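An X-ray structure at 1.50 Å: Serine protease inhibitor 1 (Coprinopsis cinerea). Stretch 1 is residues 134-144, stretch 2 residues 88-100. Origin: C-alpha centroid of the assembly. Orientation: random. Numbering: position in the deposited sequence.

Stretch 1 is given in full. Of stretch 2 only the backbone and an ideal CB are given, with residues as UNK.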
ATOM      1  N   ARG A 134      -7.141  13.581 -11.664  1.00 11.74           N
ATOM      2  CA  ARG A 134      -5.854  13.802 -11.037  1.00 14.13           C
ATOM      3  C   ARG A 134      -5.951  13.557  -9.535  1.00 11.99           C
ATOM      4  O   ARG A 134      -6.784  14.130  -8.841  1.00 12.33           O
ATOM      5  CB  ARG A 134      -5.340  15.206 -11.342  1.00 20.57           C
ATOM      6  CG  ARG A 134      -4.766  15.241 -12.784  1.00 26.74           C
ATOM      7  CD  ARG A 134      -3.715  16.323 -13.040  1.00 25.18           C
ATOM      8  NE  ARG A 134      -2.417  16.119 -12.365  1.00 30.25           N
ATOM      9  CZ  ARG A 134      -1.381  15.434 -12.864  1.00 29.19           C
ATOM     10  NH1 ARG A 134      -1.491  14.781 -14.021  1.00 24.57           N
ATOM     11  NH2 ARG A 134      -0.236  15.365 -12.163  1.00 22.44           N
ATOM     12  N   TYR A 135      -5.164  12.595  -9.067  1.00 10.31           N
ATOM     13  CA  TYR A 135      -5.239  12.192  -7.678  1.00 10.95           C
ATOM     14  C   TYR A 135      -4.281  13.039  -6.850  1.00 10.52           C
ATOM     15  O   TYR A 135      -3.180  13.374  -7.292  1.00 11.75           O
ATOM     16  CB  TYR A 135      -4.811  10.736  -7.601  1.00 12.19           C
ATOM     17  CG  TYR A 135      -5.799   9.795  -8.212  1.00 10.84           C
ATOM     18  CD1 TYR A 135      -6.760   9.177  -7.408  1.00 11.66           C
ATOM     19  CD2 TYR A 135      -5.815   9.533  -9.599  1.00 10.89           C
ATOM     20  CE1 TYR A 135      -7.674   8.266  -7.965  1.00 13.77           C
ATOM     21  CE2 TYR A 135      -6.738   8.667 -10.155  1.00 13.77           C
ATOM     22  CZ  TYR A 135      -7.699   8.090  -9.346  1.00 12.70           C
ATOM     23  OH  TYR A 135      -8.615   7.209  -9.867  1.00 18.53           O
ATOM     24  N   PRO A 136      -4.660  13.319  -5.610  1.00 10.53           N
ATOM     25  CA  PRO A 136      -3.687  13.884  -4.677  1.00 10.29           C
ATOM     26  C   PRO A 136      -2.547  12.901  -4.378  1.00  7.95           C
ATOM     27  O   PRO A 136      -2.745  11.667  -4.414  1.00  9.01           O
ATOM     28  CB  PRO A 136      -4.517  14.143  -3.407  1.00  9.80           C
ATOM     29  CG  PRO A 136      -5.591  13.051  -3.491  1.00 11.32           C
ATOM     30  CD  PRO A 136      -5.937  12.946  -4.963  1.00 11.98           C
ATOM     31  N   ALA A 137      -1.368  13.422  -4.024  1.00  7.78           N
ATOM     32  CA  ALA A 137      -0.229  12.564  -3.786  1.00  8.90           C
ATOM     33  C   ALA A 137      -0.449  11.560  -2.649  1.00  8.78           C
ATOM     34  O   ALA A 137       0.247  10.498  -2.606  1.00  9.98           O
ATOM     35  CB  ALA A 137       1.026  13.428  -3.455  1.00 10.21           C
ATOM     36  N   THR A 138      -1.357  11.932  -1.735  1.00  8.85           N
ATOM     37  CA  THR A 138      -1.732  11.081  -0.607  1.00  7.22           C
ATOM     38  C   THR A 138      -2.259   9.704  -1.051  1.00  9.69           C
ATOM     39  O   THR A 138      -2.274   8.757  -0.258  1.00 12.03           O
ATOM     40  CB  THR A 138      -2.835  11.761   0.169  1.00  8.22           C
ATOM     41  OG1 THR A 138      -3.891  11.997  -0.774  1.00  9.39           O
ATOM     42  CG2 THR A 138      -2.307  13.082   0.772  1.00 10.15           C
ATOM     43  N   GLU A 139      -2.648   9.565  -2.316  1.00  6.99           N
ATOM     44  CA  GLU A 139      -3.299   8.335  -2.796  1.00  8.81           C
ATOM     45  C   GLU A 139      -2.476   7.649  -3.873  1.00  7.80           C
ATOM     46  O   GLU A 139      -2.906   6.648  -4.421  1.00  8.81           O
ATOM     47  CB  GLU A 139      -4.696   8.675  -3.372  1.00  7.81           C
ATOM     48  CG  GLU A 139      -5.559   9.382  -2.307  1.00  9.24           C
ATOM     49  CD  GLU A 139      -6.925   9.773  -2.818  1.00 10.82           C
ATOM     50  OE1 GLU A 139      -7.033   9.922  -4.075  1.00  8.91           O
ATOM     51  OE2 GLU A 139      -7.817  10.046  -2.002  1.00 10.32           O
ATOM     52  N   LEU A 140      -1.246   8.142  -4.091  1.00  7.63           N
ATOM     53  CA  LEU A 140      -0.367   7.628  -5.156  1.00  9.40           C
ATOM     54  C   LEU A 140       0.896   6.974  -4.595  1.00  8.44           C
ATOM     55  O   LEU A 140       1.509   7.493  -3.636  1.00  9.00           O
ATOM     56  CB  LEU A 140       0.006   8.789  -6.101  1.00 10.83           C
ATOM     57  CG  LEU A 140      -1.238   9.404  -6.802  1.00  9.02           C
ATOM     58  CD1 LEU A 140      -0.681  10.597  -7.562  1.00 10.10           C
ATOM     59  CD2 LEU A 140      -1.911   8.407  -7.777  1.00  9.18           C
ATOM     60  N   PHE A 141       1.246   5.827  -5.154  1.00 10.14           N
ATOM     61  CA  PHE A 141       2.409   5.060  -4.730  1.00 10.75           C
ATOM     62  C   PHE A 141       3.250   4.710  -5.945  1.00 12.37           C
ATOM     63  O   PHE A 141       2.722   4.291  -6.951  1.00 10.90           O
ATOM     64  CB  PHE A 141       1.878   3.797  -4.053  1.00 10.41           C
ATOM     65  CG  PHE A 141       1.102   4.116  -2.833  1.00  9.41           C
ATOM     66  CD1 PHE A 141      -0.236   4.501  -2.933  1.00  9.80           C
ATOM     67  CD2 PHE A 141       1.734   4.323  -1.614  1.00  8.90           C
ATOM     68  CE1 PHE A 141      -0.959   4.943  -1.813  1.00  9.31           C
ATOM     69  CE2 PHE A 141       1.015   4.718  -0.515  1.00  9.21           C
ATOM     70  CZ  PHE A 141      -0.307   5.089  -0.604  1.00  8.85           C
ATOM     71  N   THR A 142       4.570   4.750  -5.785  1.00  9.99           N
ATOM     72  CA  THR A 142       5.478   4.279  -6.820  1.00  9.08           C
ATOM     73  C   THR A 142       5.906   2.850  -6.556  1.00  9.06           C
ATOM     74  O   THR A 142       6.421   2.561  -5.448  1.00 11.20           O
ATOM     75  CB  THR A 142       6.713   5.174  -6.927  1.00 11.38           C
ATOM     76  OG1 THR A 142       6.303   6.523  -7.146  1.00 12.64           O
ATOM     77  CG2 THR A 142       7.616   4.780  -8.117  1.00 14.49           C
ATOM     78  N   PHE A 143       5.563   1.933  -7.448  1.00 10.78           N
ATOM     79  CA  PHE A 143       5.947   0.511  -7.310  1.00 11.69           C
ATOM     80  C   PHE A 143       7.093   0.298  -8.294  1.00 14.76           C
ATOM     81  O   PHE A 143       6.888   0.409  -9.513  1.00 15.41           O
ATOM     82  CB  PHE A 143       4.809  -0.418  -7.719  1.00 12.00           C
ATOM     83  CG  PHE A 143       3.787  -0.664  -6.650  1.00  9.25           C
ATOM     84  CD1 PHE A 143       2.943   0.360  -6.187  1.00 12.48           C
ATOM     85  CD2 PHE A 143       3.626  -1.937  -6.126  1.00 14.32           C
ATOM     86  CE1 PHE A 143       1.937   0.107  -5.233  1.00 12.38           C
ATOM     87  CE2 PHE A 143       2.650  -2.201  -5.181  1.00 13.51           C
ATOM     88  CZ  PHE A 143       1.812  -1.176  -4.698  1.00 11.45           C
ATOM     89  N   THR A 144       8.296   0.066  -7.764  1.00 13.96           N
ATOM     90  CA  THR A 144       9.491  -0.083  -8.601  1.00 16.91           C
ATOM     91  C   THR A 144       9.990  -1.527  -8.528  1.00 14.29           C
ATOM     92  O   THR A 144      10.328  -2.034  -7.444  1.00 16.96           O
ATOM     93  CB  THR A 144      10.625   0.866  -8.169  1.00 16.45           C
ATOM     94  OG1 THR A 144      10.154   2.226  -8.191  1.00 19.81           O
ATOM     95  CG2 THR A 144      11.757   0.772  -9.152  1.00 20.70           C
ATOM     96  N   UNK A  88      -2.432   1.552 -12.821  1.00 12.70           N
ATOM     97  CA  UNK A  88      -1.475   2.541 -13.274  1.00 10.27           C
ATOM     98  C   UNK A  88      -2.192   3.905 -13.397  1.00 11.69           C
ATOM     99  O   UNK A  88      -3.315   3.988 -13.950  1.00 12.95           O
ATOM    100  CB  UNK A  88      -0.849   2.118 -14.605  1.00 10.27           C
ATOM    101  N   UNK A  89      -1.503   4.952 -12.971  1.00 10.46           N
ATOM    102  CA  UNK A  89      -1.935   6.341 -13.224  1.00  9.31           C
ATOM    103  C   UNK A  89      -0.812   7.061 -13.953  1.00  8.51           C
ATOM    104  O   UNK A  89      -0.078   7.852 -13.367  1.00 11.41           O
ATOM    105  CB  UNK A  89      -2.292   7.066 -11.925  1.00  9.31           C
ATOM    106  N   UNK A  90      -0.723   6.840 -15.296  1.00 10.96           N
ATOM    107  CA  UNK A  90       0.451   7.326 -16.060  1.00 11.45           C
ATOM    108  C   UNK A  90       0.585   8.853 -16.136  1.00 10.20           C
ATOM    109  O   UNK A  90       1.677   9.358 -16.348  1.00 13.87           O
ATOM    110  CB  UNK A  90       0.386   6.774 -17.486  1.00 11.45           C
ATOM    111  N   UNK A  91      -0.533   9.538 -15.907  1.00 10.18           N
ATOM    112  CA  UNK A  91      -0.588  10.995 -15.813  1.00 10.22           C
ATOM    113  C   UNK A  91       0.176  11.510 -14.615  1.00 10.17           C
ATOM    114  O   UNK A  91       0.443  12.734 -14.512  1.00 12.79           O
ATOM    115  CB  UNK A  91      -2.041  11.470 -15.741  1.00 10.22           C
ATOM    116  N   UNK A  92       0.528  10.588 -13.695  1.00 11.12           N
ATOM    117  CA  UNK A  92       1.286  10.937 -12.491  1.00 11.85           C
ATOM    118  C   UNK A  92       2.708  10.383 -12.496  1.00 14.03           C
ATOM    119  O   UNK A  92       3.448  10.508 -11.504  1.00 15.57           O
ATOM    120  CB  UNK A  92       0.549  10.427 -11.251  1.00 11.85           C
ATOM    121  N   UNK A  93       3.032   9.669 -13.562  1.00 13.30           N
ATOM    122  CA  UNK A  93       4.379   9.120 -13.760  1.00 15.39           C
ATOM    123  C   UNK A  93       4.355   7.641 -14.054  1.00 17.35           C
ATOM    124  O   UNK A  93       3.359   6.949 -13.779  1.00 17.55           O
ATOM    125  CB  UNK A  93       5.247   9.378 -12.527  1.00 15.39           C
ATOM    126  N   UNK A  94       5.462   7.137 -14.599  1.00 22.75           N
ATOM    127  CA  UNK A  94       5.458   5.842 -15.286  1.00 24.66           C
ATOM    128  C   UNK A  94       5.108   4.623 -14.425  1.00 23.10           C
ATOM    129  O   UNK A  94       4.488   3.664 -14.916  1.00 26.44           O
ATOM    130  CB  UNK A  94       6.838   5.614 -15.905  1.00 24.66           C
ATOM    131  N   UNK A  95       5.602   4.628 -13.186  1.00 17.48           N
ATOM    132  CA  UNK A  95       5.501   3.499 -12.247  1.00 15.46           C
ATOM    133  C   UNK A  95       4.599   3.868 -11.047  1.00 13.44           C
ATOM    134  O   UNK A  95       4.769   3.354  -9.926  1.00 11.91           O
ATOM    135  CB  UNK A  95       6.892   3.090 -11.758  1.00 15.46           C
ATOM    136  N   UNK A  96       3.671   4.788 -11.268  1.00 11.77           N
ATOM    137  CA  UNK A  96       2.765   5.288 -10.230  1.00 10.18           C
ATOM    138  C   UNK A  96       1.362   4.635 -10.293  1.00 11.19           C
ATOM    139  O   UNK A  96       0.778   4.499 -11.378  1.00 11.16           O
ATOM    140  CB  UNK A  96       2.632   6.807 -10.360  1.00 10.18           C
ATOM    141  N   UNK A  97       0.831   4.251  -9.128  1.00  9.47           N
ATOM    142  CA  UNK A  97      -0.403   3.459  -9.027  1.00  7.98           C
ATOM    143  C   UNK A  97      -1.299   4.012  -7.945  1.00  9.29           C
ATOM    144  O   UNK A  97      -0.809   4.529  -6.926  1.00  8.46           O
ATOM    145  CB  UNK A  97      -0.088   1.989  -8.744  1.00  7.98           C
ATOM    146  N   UNK A  98      -2.597   3.731  -8.068  1.00  9.09           N
ATOM    147  CA  UNK A  98      -3.502   3.673  -6.896  1.00  8.91           C
ATOM    148  C   UNK A  98      -3.717   2.214  -6.498  1.00  8.48           C
ATOM    149  O   UNK A  98      -3.542   1.290  -7.306  1.00 10.44           O
ATOM    150  CB  UNK A  98      -4.843   4.346  -7.199  1.00  8.91           C
ATOM    151  N   UNK A  99      -4.082   2.014  -5.222  1.00  8.50           N
ATOM    152  CA  UNK A  99      -4.306   0.664  -4.675  1.00  9.45           C
ATOM    153  C   UNK A  99      -5.645   0.711  -3.969  1.00 10.62           C
ATOM    154  O   UNK A  99      -5.771   1.378  -2.924  1.00  9.36           O
ATOM    155  CB  UNK A  99      -3.187   0.225  -3.728  1.00  9.45           C
ATOM    156  N   UNK A 100      -6.678   0.050  -4.542  1.00  9.17           N
ATOM    157  CA  UNK A 100      -8.046   0.155  -4.046  1.00 10.16           C
ATOM    158  C   UNK A 100      -8.603  -1.225  -3.686  1.00 11.30           C
ATOM    159  O   UNK A 100      -8.430  -2.179  -4.412  1.00 11.81           O
ATOM    160  CB  UNK A 100      -8.939   0.832  -5.088  1.00 10.16           C
TER

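Position 88 has nothing of stretch 1 within 5.5 Å of its ideal CB. Many side chains would suit. It is His-88.

At position 89 the CB points toward stretch 1, 4.4 Å from Leu-140 CD2 and 4.9 Å from Tyr-135 CD2. A side chain of medium length with an apolar stem would fit: leucine, methionine or glutamine. It is Gln-89. Its CG lies 4.1 Å from Leu-140 CD2, its OE1 3.5 Å from Tyr-135 CE2.

Position 90 is out of reach. Its phi of -66° would allow proline, among many others. It is Pro-90.

At position 91 the CB points toward stretch 1 and sits 3.8 Å from Arg-134 NH1. Arg-134 NH1 donates to the carbonyl O of 91 at 2.9 Å. A polar or acidic side chain would be reasonable. It is Gln-91. Its NE2 donates to Gln-89 OE1 at 3.1 Å.

Position 92 also points toward stretch 1. Its CB is 3.9 Å from Leu-140 CD1, and the backbone N of Tyr-135 offers a donor beyond. An acceptor on a flat or apolar base is wanted: histidine or glutamine could be considered; asparagine would be too short. It is His-92. Tyr-135 N donates to His-92 NE2 at 2.9 Å, in the ring plane. Leu-140 CD1 covers one ring face, 3.6 Å from the ring centroid. His-92 ND1 lies over a face of the Arg-134 guanidinium, 3.2 Å from Arg-134 NH2, but the angle is too poor for a hydrogen bond.

Position 93 has phi/psi of 128/162. A CB would jam against the carbonyl O of 92, so glycine is called for. It is Gly-93, which starts a type I turn ending at 96.

Position 94 faces open space. Polar residues suit; it is Glu-94.

At position 95 the CB is 3.5 Å from Phe-143 O and 4.1 Å from Thr-142 CG2. A small or polar side chain fits. It is Asn-95. A water donates to both Asn-95 OD1 (3.0 Å) and Phe-143 O (2.8 Å). Phe-143 N donates to Asn-95 O at 3.0 Å.

Position 96 pairs with Thr-142, on the same sheet face. Beta-branched or other apolar residues suit. It is Val-96; its CG1 packs 3.9 Å from Leu-140 CB.

Position 97 pairs with Phe-141 through two backbone hydrogen bonds. Its CB is 4.3 Å from Phe-143 CD1, so a large apolar group fits. It is Phe-97, whose CD1 lies 3.8 Å from Phe-143 CD1.

At position 98 the CB is 4.9 Å from Tyr-135 CE1. Threonine, valine or isoleucine would suit. It is Thr-98. Its CG2 lies over one face of the Tyr-135 ring, 4.0 Å from the centroid; its OG1 accepts from Gln-89 NE2 at 3.1 Å.

Position 99 points toward Phe-141 and Phe-143. Apolar residues suit; Val-99 CG2 meets Phe-143 CE1 at 3.9 Å.

Position 100 is out of reach, which leaves the choice open; it is Val-100.

Stretch 2 (88-100) HQPQHGENVFTVV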
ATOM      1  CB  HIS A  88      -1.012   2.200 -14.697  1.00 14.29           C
ATOM      2  CG  HIS A  88       0.203   1.339 -14.758  1.00 15.43           C
ATOM      3  ND1 HIS A  88       1.482   1.856 -14.686  1.00 21.76           N
ATOM      4  CD2 HIS A  88       0.345   0.012 -14.981  1.00 23.38           C
ATOM      5  CE1 HIS A  88       2.356   0.874 -14.817  1.00 28.35           C
ATOM      6  NE2 HIS A  88       1.692  -0.252 -15.005  1.00 21.97           N
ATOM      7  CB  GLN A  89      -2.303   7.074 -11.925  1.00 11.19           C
ATOM      8  CG  GLN A  89      -3.298   6.286 -11.052  1.00 10.66           C
ATOM      9  CD  GLN A  89      -4.674   6.145 -11.704  1.00 13.94           C
ATOM     10  OE1 GLN A  89      -5.018   6.862 -12.670  1.00 13.98           O
ATOM     11  NE2 GLN A  89      -5.481   5.186 -11.194  1.00 13.61           N
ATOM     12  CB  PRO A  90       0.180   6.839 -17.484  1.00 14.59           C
ATOM     13  CG  PRO A  90      -0.821   5.788 -17.388  1.00 18.97           C
ATOM     14  CD  PRO A  90      -1.603   5.956 -16.095  1.00 12.91           C
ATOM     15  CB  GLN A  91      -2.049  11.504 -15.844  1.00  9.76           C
ATOM     16  CG  GLN A  91      -2.839  11.216 -14.544  1.00 12.01           C
ATOM     17  CD  GLN A  91      -3.534   9.841 -14.486  1.00 11.65           C
ATOM     18  OE1 GLN A  91      -3.134   8.871 -15.122  1.00 12.86           O
ATOM     19  NE2 GLN A  91      -4.555   9.751 -13.629  1.00 14.43           N
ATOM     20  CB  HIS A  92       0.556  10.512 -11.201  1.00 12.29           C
ATOM     21  CG  HIS A  92      -0.727  11.229 -10.977  1.00  9.62           C
ATOM     22  ND1 HIS A  92      -0.783  12.564 -10.634  1.00 15.60           N
ATOM     23  CD2 HIS A  92      -2.006  10.786 -10.963  1.00  8.55           C
ATOM     24  CE1 HIS A  92      -2.050  12.913 -10.467  1.00 13.15           C
ATOM     25  NE2 HIS A  92      -2.809  11.856 -10.681  1.00 11.88           N
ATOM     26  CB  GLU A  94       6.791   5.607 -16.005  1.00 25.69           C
ATOM     27  CG  GLU A  94       6.600   5.241 -17.451  1.00 38.53           C
ATOM     28  CD  GLU A  94       7.879   5.368 -18.224  1.00 48.89           C
ATOM     29  OE1 GLU A  94       7.850   5.954 -19.330  1.00 57.83           O
ATOM     30  OE2 GLU A  94       8.926   4.963 -17.675  1.00 54.02           O
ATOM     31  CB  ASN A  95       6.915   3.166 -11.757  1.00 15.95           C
ATOM     32  CG  ASN A  95       7.777   2.602 -12.852  1.00 26.07           C
ATOM     33  OD1 ASN A  95       7.326   1.793 -13.656  1.00 27.38           O
ATOM     34  ND2 ASN A  95       9.002   3.101 -12.946  1.00 24.29           N
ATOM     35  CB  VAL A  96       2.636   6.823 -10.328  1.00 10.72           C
ATOM     36  CG1 VAL A  96       1.647   7.359  -9.304  1.00 14.11           C
ATOM     37  CG2 VAL A  96       4.016   7.496 -10.096  1.00 13.21           C
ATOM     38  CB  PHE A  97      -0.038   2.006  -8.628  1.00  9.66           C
ATOM     39  CG  PHE A  97       0.762   1.286  -9.685  1.00  9.74           C
ATOM     40  CD1 PHE A  97       2.154   1.430  -9.746  1.00 12.21           C
ATOM     41  CD2 PHE A  97       0.114   0.514 -10.648  1.00 12.04           C
ATOM     42  CE1 PHE A  97       2.886   0.825 -10.780  1.00 11.95           C
ATOM     43  CE2 PHE A  97       0.887  -0.239 -11.569  1.00 10.40           C
ATOM     44  CZ  PHE A  97       2.243  -0.057 -11.652  1.00 11.40           C
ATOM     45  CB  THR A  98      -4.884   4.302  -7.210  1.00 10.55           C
ATOM     46  OG1 THR A  98      -5.385   3.705  -8.423  1.00 10.15           O
ATOM     47  CG2 THR A  98      -4.691   5.812  -7.467  1.00 10.26           C
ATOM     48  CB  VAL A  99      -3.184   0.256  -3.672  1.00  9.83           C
ATOM     49  CG1 VAL A  99      -3.437  -1.161  -3.196  1.00 10.90           C
ATOM     50  CG2 VAL A  99      -1.840   0.381  -4.330  1.00 11.67           C
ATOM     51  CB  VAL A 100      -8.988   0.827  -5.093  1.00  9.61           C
ATOM     52  CG1 VAL A 100     -10.414   0.907  -4.558  1.00 15.42           C
ATOM     53  CG2 VAL A 100      -8.507   2.256  -5.319  1.00 12.31           C
TER
HETATM   54  O   HOH W   1      -8.470   7.305 -12.911  1.00 57.53           O
HETATM   55  O   HOH W   2       6.195  -0.520 -12.021  1.00 24.06           O
HETATM   56  O   HOH W   3      -8.071   4.632  -8.683  1.00 21.71           O
HETATM   57  O   HOH W   4      -4.264   4.395  -3.471  1.00  8.96           O
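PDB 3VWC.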